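PDB 2GGQ: 401aa long hypothetical glucose-1-phosphate thymidylyltransferase from Sulfolobus tokodaii, which catalyses nucleotidyl transfer to sugar 1-phosphates and serves as a bifunctional enzyme in the synthesis of UDP-N-acetylglucosamine and UDP-N-acetylgalactosamine. Local coordinates for residues 339-344 / 374-379; 12-17 / 210-215; 117-122 / 195-200. All coordinates share one frame; numbering follows the deposited sequence.

Contact 1: 339-344 / 374-379; sequences VKVNVK and GVKIGA. With TTP (thymidine-5'-triphosphate), chain E.
Lys376 reaches across to strand 340-343 and gives its ammonium group to the backbone carbonyl of Asn342, with NZ 2.7 Å from Asn342 O. The donor sits 22° out of the carbonyl plane. The chain runs extended through chi2, and the bend at chi3 (-47°) turns CE and NZ toward Asn342 O, which CD also approaches. On the way CD passes Val341 CG1 at 4.0 Å, and the two side chains cross at about a right angle. Val341 also rests both methyls near Gly374 O. Val339 CG1 packs tightly on Gly374 CA, at 3.4 Å. Gly374 has a positive phi, 81°, which suits glycine. One water joins the backbones, accepting from Asn342 N and donating to Gly374 O. Residues 374-379 belong to the left-handed parallel beta-helix built by hexapeptide repeats, and strand 340-343 lies against it as one arm of a two-stranded antiparallel hairpin with 346-349. An alanine in place of Lys376 would probably leave Asn342 O without this donor and take away the CD methylene that packs on Val341 CG1. Further out, Asp392 accepts from both Asn342 ND2 and Lys376 N, so one carboxylate positions both segments. Just past the strand, Lys344 NZ binds the gamma-phosphate of TTP through O2G (3.0 Å) and O3G (3.1 Å).

Contact 2: 12-17 / 210-215; sequences ERLEPI and GKPWNI. With TTP (thymidine-5'-triphosphate), chain E.
The Arg13 guanidinium carries Gly210 over one face, with Gly210 O 4.0 Å above the plane, over its centre. At its edge, in plane, lies the bridging oxygen O3A of TTP, bonded to NH2 at 2.8 Å with an N-H...O angle of 149°. The indole of Trp213 has Lys211 CB over one face, offset toward the rim. Arg13 bends at chi3 (-71°), and its NE meets both O1G and O3G of the gamma-phosphate. The backbone N of Arg13 also bonds O1G, at 3.1 Å, and Glu12 N bonds O2G. Residues 12-17 lie in the loop after strand 2-7 of the nucleotidyltransferase domain, whose GT-A-like fold binds the triphosphate here. Lys211 NZ stands 4.1 Å from Arg13 NH1, and a water accepts from both. The opening of helix 212-225 packs on the same loop. Pro212 CD lies 3.3 Å from Arg13 O. Leu14 CD1 presses on the backbone of Lys211 and reaches Ile215 CD1 at 4.0 Å. Ile17 CG1 meets that same methyl tip to tip, at 3.8 Å. Val26 touches both Leu14 and Ile17.

Contact 3: 117-122 / 195-200; sequences NAIIGV and HRVKVI
Strands 117-122 and 197-200 run parallel, their axes 27° apart and 4.4 Å at closest approach, joined by four backbone bonds: Lys198 N to Asn117 O, Ile119 N to Lys198 O, Ile200 N to Ile119 O and Gly121 N to Ile200 O. Side chains fall on two faces. On one, Ile119 sits with Val197 and Val199. With chi1 at 67°, Ile119 turns CG1 to Val199 and CG2 to Val197. Its CG2 meets Val197 CG1 at 3.9 Å, and its CG1 meets Val199 CG2 at 3.8 Å. Leu133 touches Ile119 and Val199 on this face. On the other face are Ala118, Lys198, Ile120 and Ile200. Helix 106-111 covers part of it, with Ile111 against Ala118 and Ile120. At the start of the pair, a water accepts from both Asn117 N and Asn117 ND2. Asn117 ND2 also lies 4.1 Å from His195 CB, while Asn117 OD1 accepts from Asn164 N. Of the four backbone bonds, that from Ile200 N to Ile119 O, at 2.9 Å, runs nearly along the C=O axis. The one from Lys198 N is more bent. Weaker CA-H...O contacts supplement them, such as Val199 CA to Ile119 O at 3.3 Å. Strand 197-201 pairs in parallel with 117-123 at the edge, within this chain, of the seven-stranded mixed sheet of the nucleotidyltransferase domain, a GT-A-like alpha/beta fold.

Contacts 1 and 2 are neighbours, with centres 9 Å apart. Pro16 packs on Ile377, Val343 on Arg13, and Lys344 makes a long, weak ion pair with Glu12. Lys344 of contact 1 and Glu12 and Arg13 of contact 2 all bind TTP, so the hairpin that packs on the beta-helix reaches the nucleotide site. Contact 3 lies far off, its centre 29 Å from that of contact 2 and 36 Å from that of contact 1. It sits on the opposite side of the chain's centre from contact 1. Along the chain, contact 3 is nested within the loop that contact 2 closes, and contact 1 follows both. Contacts 2 and 3 share the nucleotidyltransferase domain, while contact 1 joins the beta-helix to that domain's TTP site.

Contact 1: 339-344 / 374-379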
loop_
_atom_site.group_PDB
_atom_site.type_symbol
_atom_site.label_atom_id
_atom_site.label_comp_id
_atom_site.label_asym_id
_atom_site.label_seq_id
_atom_site.Cartn_x
_atom_site.Cartn_y
_atom_site.Cartn_z
ATOM N N VAL A 339 -15.719 10.296 -7.173
ATOM C CA VAL A 339 -16.210 8.981 -6.769
ATOM C C VAL A 339 -15.987 8.834 -5.259
ATOM O O VAL A 339 -14.842 8.980 -4.776
ATOM C CB VAL A 339 -15.534 7.825 -7.577
ATOM C CG1 VAL A 339 -16.004 6.452 -7.059
ATOM C CG2 VAL A 339 -15.851 7.973 -9.106
ATOM N N LYS A 340 -17.063 8.576 -4.515
ATOM C CA LYS A 340 -16.943 8.245 -3.081
ATOM C C LYS A 340 -16.760 6.737 -2.895
ATOM O O LYS A 340 -17.167 5.962 -3.759
ATOM C CB LYS A 340 -18.143 8.781 -2.286
ATOM C CG LYS A 340 -18.338 10.298 -2.540
ATOM C CD LYS A 340 -19.033 11.026 -1.407
ATOM C CE LYS A 340 -18.978 12.531 -1.702
ATOM N NZ LYS A 340 -20.035 13.315 -1.005
ATOM N N VAL A 341 -16.104 6.341 -1.793
ATOM C CA VAL A 341 -15.787 4.936 -1.469
ATOM C C VAL A 341 -16.174 4.782 -0.002
ATOM O O VAL A 341 -15.969 5.709 0.800
ATOM C CB VAL A 341 -14.277 4.616 -1.698
ATOM C CG1 VAL A 341 -13.897 3.181 -1.331
ATOM C CG2 VAL A 341 -13.881 4.891 -3.166
ATOM N N ASN A 342 -16.790 3.659 0.339
ATOM C CA ASN A 342 -17.049 3.342 1.742
ATOM C C ASN A 342 -15.759 2.823 2.370
ATOM O O ASN A 342 -15.209 1.799 1.966
ATOM C CB ASN A 342 -18.234 2.364 1.909
ATOM C CG ASN A 342 -19.533 2.896 1.283
ATOM O OD1 ASN A 342 -19.951 4.015 1.556
ATOM N ND2 ASN A 342 -20.184 2.078 0.455
ATOM N N VAL A 343 -15.247 3.579 3.341
ATOM C CA VAL A 343 -14.017 3.231 4.024
ATOM C C VAL A 343 -14.290 3.243 5.530
ATOM O O VAL A 343 -14.601 4.305 6.122
ATOM C CB VAL A 343 -12.861 4.209 3.675
ATOM C CG1 VAL A 343 -11.574 3.818 4.388
ATOM C CG2 VAL A 343 -12.587 4.252 2.199
ATOM N N LYS A 344 -14.214 2.063 6.129
ATOM C CA LYS A 344 -14.497 1.854 7.562
ATOM C C LYS A 344 -15.824 2.477 7.978
ATOM O O LYS A 344 -15.893 3.192 8.983
ATOM C CB LYS A 344 -13.373 2.446 8.419
ATOM C CG LYS A 344 -12.263 1.507 8.743
ATOM C CD LYS A 344 -11.225 2.165 9.664
ATOM C CE LYS A 344 -11.424 1.779 11.110
ATOM N NZ LYS A 344 -10.168 1.199 11.688
ATOM N N GLY A 374 -16.108 3.012 -7.715
ATOM C CA GLY A 374 -15.875 3.098 -6.264
ATOM C C GLY A 374 -16.314 1.869 -5.484
ATOM O O GLY A 374 -16.094 1.796 -4.280
ATOM N N VAL A 375 -16.947 0.902 -6.167
ATOM C CA VAL A 375 -17.408 -0.306 -5.514
ATOM C C VAL A 375 -16.288 -1.203 -4.979
ATOM O O VAL A 375 -15.306 -1.465 -5.669
ATOM C CB VAL A 375 -18.375 -1.104 -6.469
ATOM C CG1 VAL A 375 -18.566 -2.508 -6.009
ATOM C CG2 VAL A 375 -19.777 -0.381 -6.510
ATOM N N LYS A 376 -16.476 -1.706 -3.748
ATOM C CA LYS A 376 -15.582 -2.741 -3.192
ATOM C C LYS A 376 -16.252 -4.103 -3.238
ATOM O O LYS A 376 -17.408 -4.280 -2.766
ATOM C CB LYS A 376 -15.216 -2.429 -1.734
ATOM C CG LYS A 376 -14.632 -1.017 -1.582
ATOM C CD LYS A 376 -14.057 -0.697 -0.211
ATOM C CE LYS A 376 -14.958 -1.101 0.925
ATOM N NZ LYS A 376 -14.255 -0.758 2.197
ATOM N N ILE A 377 -15.545 -5.068 -3.806
ATOM C CA ILE A 377 -15.992 -6.442 -3.740
ATOM C C ILE A 377 -15.059 -7.275 -2.873
ATOM O O ILE A 377 -13.877 -7.432 -3.196
ATOM C CB ILE A 377 -16.150 -7.076 -5.147
ATOM C CG1 ILE A 377 -17.106 -6.188 -5.963
ATOM C CG2 ILE A 377 -16.643 -8.521 -5.020
ATOM C CD1 ILE A 377 -17.452 -6.672 -7.384
ATOM N N GLY A 378 -15.625 -7.828 -1.805
ATOM C CA GLY A 378 -14.897 -8.625 -0.810
ATOM C C GLY A 378 -14.242 -9.858 -1.407
ATOM O O GLY A 378 -14.671 -10.392 -2.434
ATOM N N ALA A 379 -13.192 -10.326 -0.759
ATOM C CA ALA A 379 -12.472 -11.511 -1.208
ATOM C C ALA A 379 -13.420 -12.700 -1.190
ATOM O O ALA A 379 -14.363 -12.719 -0.388
ATOM C CB ALA A 379 -11.270 -11.758 -0.284
HETATM P PA TTP E . -2.978 3.364 10.859
HETATM O O1A TTP E . -3.683 4.714 10.984
HETATM O O2A TTP E . -1.520 3.560 10.434
HETATM O O3A TTP E . -3.727 2.429 9.723
HETATM P PB TTP E . -4.193 0.930 10.095
HETATM O O1B TTP E . -3.942 -0.160 9.103
HETATM O O2B TTP E . -3.454 0.455 11.321
HETATM O O3B TTP E . -5.700 1.112 10.591
HETATM P PG TTP E . -7.047 1.047 9.755
HETATM O O1G TTP E . -6.734 0.899 8.271
HETATM O O2G TTP E . -7.909 -0.096 10.239
HETATM O O3G TTP E . -7.738 2.342 10.116
HETATM O "O5'" TTP E . -3.167 2.566 12.270
HETATM C "C5'" TTP E . -4.443 2.605 12.956
HETATM C "C4'" TTP E . -4.867 1.404 13.830
HETATM O "O4'" TTP E . -3.972 0.276 13.940
HETATM C "C3'" TTP E . -4.951 1.893 15.251
HETATM O "O3'" TTP E . -5.986 1.131 15.899
HETATM C "C2'" TTP E . -3.577 1.576 15.859
HETATM C "C1'" TTP E . -3.301 0.215 15.238
HETATM N N1 TTP E . -1.887 -0.252 15.102
HETATM C C2 TTP E . -1.396 -1.319 15.941
HETATM O O2 TTP E . -2.096 -1.848 16.842
HETATM N N3 TTP E . -0.157 -1.801 15.800
HETATM C C4 TTP E . 0.658 -1.308 14.868
HETATM O O4 TTP E . 1.797 -1.798 14.766
HETATM C C5 TTP E . 0.206 -0.215 13.985
HETATM C C5M TTP E . 1.121 0.355 12.925
HETATM C C6 TTP E . -1.091 0.273 14.152
HETATM O O HOH W 1 -17.312 1.677 -1.770
#

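Contact 2: 12-17 / 210-215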
loop_
_atom_site.group_PDB
_atom_site.type_symbol
_atom_site.label_atom_id
_atom_site.label_comp_id
_atom_site.label_asym_id
_atom_site.label_seq_id
_atom_site.Cartn_x
_atom_site.Cartn_y
_atom_site.Cartn_z
ATOM N N GLU A 12 -8.125 -2.126 7.990
ATOM C CA GLU A 12 -9.543 -2.005 7.571
ATOM C C GLU A 12 -9.820 -1.006 6.442
ATOM O O GLU A 12 -10.716 -1.217 5.600
ATOM C CB GLU A 12 -10.435 -1.694 8.782
ATOM C CG GLU A 12 -10.696 -2.942 9.610
ATOM C CD GLU A 12 -11.180 -2.638 11.019
ATOM O OE1 GLU A 12 -12.071 -1.770 11.166
ATOM O OE2 GLU A 12 -10.660 -3.286 11.967
ATOM N N ARG A 13 -9.103 0.112 6.430
ATOM C CA ARG A 13 -9.292 1.093 5.346
ATOM C C ARG A 13 -8.802 0.602 3.997
ATOM O O ARG A 13 -9.082 1.219 2.961
ATOM C CB ARG A 13 -8.568 2.408 5.667
ATOM C CG ARG A 13 -9.007 3.109 6.964
ATOM C CD ARG A 13 -8.073 4.357 7.189
ATOM N NE ARG A 13 -6.718 3.955 7.555
ATOM C CZ ARG A 13 -5.597 4.560 7.167
ATOM N NH1 ARG A 13 -5.614 5.620 6.356
ATOM N NH2 ARG A 13 -4.441 4.090 7.585
ATOM N N LEU A 14 -8.056 -0.487 4.005
ATOM C CA LEU A 14 -7.513 -1.010 2.756
ATOM C C LEU A 14 -8.249 -2.243 2.275
ATOM O O LEU A 14 -7.800 -2.930 1.360
ATOM C CB LEU A 14 -6.000 -1.268 2.895
ATOM C CG LEU A 14 -5.230 -1.290 1.573
ATOM C CD1 LEU A 14 -5.109 0.079 0.918
ATOM C CD2 LEU A 14 -3.870 -1.940 1.705
ATOM N N GLU A 15 -9.392 -2.533 2.881
ATOM C CA GLU A 15 -10.213 -3.654 2.422
ATOM C C GLU A 15 -10.724 -3.268 1.032
ATOM O O GLU A 15 -10.967 -2.089 0.786
ATOM C CB GLU A 15 -11.369 -3.884 3.395
ATOM C CG GLU A 15 -10.863 -4.402 4.737
ATOM C CD GLU A 15 -11.950 -4.597 5.761
ATOM O OE1 GLU A 15 -13.118 -4.308 5.452
ATOM O OE2 GLU A 15 -11.638 -5.041 6.890
ATOM N N PRO A 16 -10.948 -4.261 0.133
ATOM C CA PRO A 16 -10.881 -5.718 0.350
ATOM C C PRO A 16 -9.499 -6.340 0.211
ATOM O O PRO A 16 -9.351 -7.539 0.405
ATOM C CB PRO A 16 -11.890 -6.270 -0.709
ATOM C CG PRO A 16 -11.791 -5.281 -1.872
ATOM C CD PRO A 16 -11.416 -3.923 -1.240
ATOM N N ILE A 17 -8.479 -5.547 -0.128
ATOM C CA ILE A 17 -7.134 -6.110 -0.296
ATOM C C ILE A 17 -6.668 -6.885 0.951
ATOM O O ILE A 17 -6.206 -8.029 0.836
ATOM C CB ILE A 17 -6.104 -5.003 -0.689
ATOM C CG1 ILE A 17 -6.321 -4.605 -2.133
ATOM C CG2 ILE A 17 -4.644 -5.469 -0.503
ATOM C CD1 ILE A 17 -7.551 -3.828 -2.284
ATOM N N GLY A 210 -2.814 3.866 2.800
ATOM C CA GLY A 210 -3.881 3.899 3.799
ATOM C C GLY A 210 -5.158 3.381 3.157
ATOM O O GLY A 210 -5.824 2.482 3.709
ATOM N N LYS A 211 -5.457 3.917 1.968
ATOM C CA LYS A 211 -6.714 3.621 1.260
ATOM C C LYS A 211 -6.467 2.984 -0.106
ATOM O O LYS A 211 -5.361 3.106 -0.644
ATOM C CB LYS A 211 -7.552 4.898 1.212
ATOM C CG LYS A 211 -8.006 5.280 2.628
ATOM C CD LYS A 211 -8.309 6.768 2.757
ATOM C CE LYS A 211 -7.138 7.651 2.330
ATOM N NZ LYS A 211 -6.619 8.423 3.493
ATOM N N PRO A 212 -7.453 2.219 -0.637
ATOM C CA PRO A 212 -7.135 1.360 -1.766
ATOM C C PRO A 212 -6.619 2.077 -2.987
ATOM O O PRO A 212 -5.780 1.540 -3.700
ATOM C CB PRO A 212 -8.495 0.643 -2.062
ATOM C CG PRO A 212 -9.141 0.616 -0.737
ATOM C CD PRO A 212 -8.862 2.039 -0.244
ATOM N N TRP A 213 -7.056 3.313 -3.198
ATOM C CA TRP A 213 -6.592 4.007 -4.404
ATOM C C TRP A 213 -5.128 4.405 -4.235
ATOM O O TRP A 213 -4.474 4.681 -5.205
ATOM C CB TRP A 213 -7.472 5.219 -4.745
ATOM C CG TRP A 213 -7.686 6.188 -3.625
ATOM C CD1 TRP A 213 -6.908 7.263 -3.326
ATOM C CD2 TRP A 213 -8.760 6.179 -2.650
ATOM N NE1 TRP A 213 -7.423 7.928 -2.211
ATOM C CE2 TRP A 213 -8.550 7.287 -1.783
ATOM C CE3 TRP A 213 -9.874 5.345 -2.432
ATOM C CZ2 TRP A 213 -9.414 7.592 -0.718
ATOM C CZ3 TRP A 213 -10.731 5.632 -1.355
ATOM C CH2 TRP A 213 -10.506 6.770 -0.528
ATOM N N ASN A 214 -4.592 4.361 -3.004
ATOM C CA ASN A 214 -3.137 4.653 -2.811
ATOM C C ASN A 214 -2.283 3.562 -3.393
ATOM O O ASN A 214 -1.144 3.792 -3.754
ATOM C CB ASN A 214 -2.764 4.798 -1.332
ATOM C CG ASN A 214 -3.409 5.987 -0.697
ATOM O OD1 ASN A 214 -3.583 7.035 -1.325
ATOM N ND2 ASN A 214 -3.787 5.840 0.550
ATOM N N ILE A 215 -2.842 2.358 -3.500
ATOM C CA ILE A 215 -2.151 1.295 -4.212
ATOM C C ILE A 215 -1.851 1.689 -5.648
ATOM O O ILE A 215 -0.774 1.403 -6.175
ATOM C CB ILE A 215 -2.958 -0.022 -4.150
ATOM C CG1 ILE A 215 -3.174 -0.426 -2.678
ATOM C CG2 ILE A 215 -2.290 -1.134 -5.010
ATOM C CD1 ILE A 215 -3.965 -1.649 -2.538
HETATM P PA TTP E . -2.978 3.364 10.859
HETATM O O1A TTP E . -3.683 4.714 10.984
HETATM O O2A TTP E . -1.520 3.560 10.434
HETATM O O3A TTP E . -3.727 2.429 9.723
HETATM P PB TTP E . -4.193 0.930 10.095
HETATM O O1B TTP E . -3.942 -0.160 9.103
HETATM O O2B TTP E . -3.454 0.455 11.321
HETATM O O3B TTP E . -5.700 1.112 10.591
HETATM P PG TTP E . -7.047 1.047 9.755
HETATM O O1G TTP E . -6.734 0.899 8.271
HETATM O O2G TTP E . -7.909 -0.096 10.239
HETATM O O3G TTP E . -7.738 2.342 10.116
HETATM O "O5'" TTP E . -3.167 2.566 12.270
HETATM C "C5'" TTP E . -4.443 2.605 12.956
HETATM C "C4'" TTP E . -4.867 1.404 13.830
HETATM O "O4'" TTP E . -3.972 0.276 13.940
HETATM C "C3'" TTP E . -4.951 1.893 15.251
HETATM O "O3'" TTP E . -5.986 1.131 15.899
HETATM C "C2'" TTP E . -3.577 1.576 15.859
HETATM C "C1'" TTP E . -3.301 0.215 15.238
HETATM N N1 TTP E . -1.887 -0.252 15.102
HETATM C C2 TTP E . -1.396 -1.319 15.941
HETATM O O2 TTP E . -2.096 -1.848 16.842
HETATM N N3 TTP E . -0.157 -1.801 15.800
HETATM C C4 TTP E . 0.658 -1.308 14.868
HETATM O O4 TTP E . 1.797 -1.798 14.766
HETATM C C5 TTP E . 0.206 -0.215 13.985
HETATM C C5M TTP E . 1.121 0.355 12.925
HETATM C C6 TTP E . -1.091 0.273 14.152
HETATM O O HOH W 2 -7.493 7.745 5.871
#

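Contact 3: 117-122 / 195-200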
loop_
_atom_site.group_PDB
_atom_site.type_symbol
_atom_site.label_atom_id
_atom_site.label_comp_id
_atom_site.label_asym_id
_atom_site.label_seq_id
_atom_site.Cartn_x
_atom_site.Cartn_y
_atom_site.Cartn_z
ATOM N N ASN A 117 17.621 11.051 19.873
ATOM C CA ASN A 117 16.359 10.628 19.285
ATOM C C ASN A 117 16.126 11.481 18.041
ATOM O O ASN A 117 16.419 12.695 18.040
ATOM C CB ASN A 117 15.228 10.833 20.277
ATOM C CG ASN A 117 15.354 9.944 21.463
ATOM O OD1 ASN A 117 15.024 8.760 21.410
ATOM N ND2 ASN A 117 15.841 10.499 22.559
ATOM N N ALA A 118 15.654 10.846 16.964
ATOM C CA ALA A 118 15.392 11.545 15.728
ATOM C C ALA A 118 14.102 11.053 15.082
ATOM O O ALA A 118 13.782 9.861 15.143
ATOM C CB ALA A 118 16.541 11.356 14.775
ATOM N N ILE A 119 13.376 11.975 14.444
ATOM C CA ILE A 119 12.214 11.595 13.639
ATOM C C ILE A 119 12.313 12.242 12.268
ATOM O O ILE A 119 12.948 13.275 12.104
ATOM C CB ILE A 119 10.912 11.972 14.302
ATOM C CG1 ILE A 119 10.757 13.500 14.375
ATOM C CG2 ILE A 119 10.809 11.348 15.699
ATOM C CD1 ILE A 119 9.342 13.915 14.734
ATOM N N ILE A 120 11.688 11.608 11.290
ATOM C CA ILE A 120 11.571 12.152 9.941
ATOM C C ILE A 120 10.185 12.777 9.779
ATOM O O ILE A 120 9.181 12.179 10.147
ATOM C CB ILE A 120 11.812 11.039 8.882
ATOM C CG1 ILE A 120 13.239 10.493 9.040
ATOM C CG2 ILE A 120 11.503 11.551 7.455
ATOM C CD1 ILE A 120 13.698 9.621 7.937
ATOM N N GLY A 121 10.156 14.003 9.262
ATOM C CA GLY A 121 8.900 14.665 8.913
ATOM C C GLY A 121 8.868 14.852 7.408
ATOM O O GLY A 121 9.900 14.953 6.761
ATOM N N VAL A 122 7.675 14.890 6.844
ATOM C CA VAL A 122 7.554 15.060 5.406
ATOM C C VAL A 122 6.373 16.011 5.156
ATOM O O VAL A 122 5.372 15.972 5.871
ATOM C CB VAL A 122 7.368 13.676 4.711
ATOM C CG1 VAL A 122 6.047 13.033 5.147
ATOM C CG2 VAL A 122 7.498 13.775 3.168
ATOM N N HIS A 195 14.173 15.395 26.443
ATOM C CA HIS A 195 15.283 15.054 25.551
ATOM C C HIS A 195 15.133 15.766 24.225
ATOM O O HIS A 195 14.029 16.082 23.798
ATOM C CB HIS A 195 15.341 13.539 25.301
ATOM C CG HIS A 195 15.638 12.719 26.520
ATOM N ND1 HIS A 195 14.651 12.212 27.339
ATOM C CD2 HIS A 195 16.809 12.286 27.035
ATOM C CE1 HIS A 195 15.201 11.517 28.317
ATOM N NE2 HIS A 195 16.513 11.541 28.151
ATOM N N ARG A 196 16.258 16.009 23.570
ATOM C CA ARG A 196 16.248 16.612 22.268
ATOM C C ARG A 196 15.818 15.558 21.241
ATOM O O ARG A 196 16.381 14.451 21.201
ATOM C CB ARG A 196 17.637 17.106 21.927
ATOM C CG ARG A 196 17.682 17.993 20.722
ATOM C CD ARG A 196 18.732 17.474 19.802
ATOM N NE ARG A 196 19.552 18.512 19.198
ATOM C CZ ARG A 196 20.878 18.543 19.307
ATOM N NH1 ARG A 196 21.522 17.598 20.004
ATOM N NH2 ARG A 196 21.566 19.512 18.724
ATOM N N VAL A 197 14.813 15.900 20.434
ATOM C CA VAL A 197 14.399 15.056 19.305
ATOM C C VAL A 197 14.635 15.811 17.991
ATOM O O VAL A 197 13.894 16.729 17.652
ATOM C CB VAL A 197 12.918 14.620 19.449
ATOM C CG1 VAL A 197 12.488 13.698 18.298
ATOM C CG2 VAL A 197 12.695 13.951 20.790
ATOM N N LYS A 198 15.681 15.443 17.257
ATOM C CA LYS A 198 15.927 16.056 15.966
ATOM C C LYS A 198 14.763 15.740 15.025
ATOM O O LYS A 198 14.114 14.708 15.157
ATOM C CB LYS A 198 17.218 15.526 15.359
ATOM C CG LYS A 198 18.483 15.984 16.081
ATOM C CD LYS A 198 19.734 15.720 15.234
ATOM C CE LYS A 198 19.519 15.966 13.725
ATOM N NZ LYS A 198 20.809 16.190 12.985
ATOM N N VAL A 199 14.493 16.654 14.108
ATOM C CA VAL A 199 13.566 16.428 13.017
ATOM C C VAL A 199 14.348 16.584 11.736
ATOM O O VAL A 199 15.036 17.596 11.535
ATOM C CB VAL A 199 12.371 17.414 13.079
ATOM C CG1 VAL A 199 11.496 17.297 11.844
ATOM C CG2 VAL A 199 11.558 17.164 14.320
ATOM N N ILE A 200 14.275 15.562 10.880
ATOM C CA ILE A 200 14.947 15.561 9.571
ATOM C C ILE A 200 13.860 15.595 8.504
ATOM O O ILE A 200 12.993 14.739 8.521
ATOM C CB ILE A 200 15.800 14.257 9.322
ATOM C CG1 ILE A 200 16.638 13.847 10.541
ATOM C CG2 ILE A 200 16.618 14.376 8.012
ATOM C CD1 ILE A 200 17.527 14.882 11.070
HETATM O O HOH W 3 17.689 12.694 22.294
#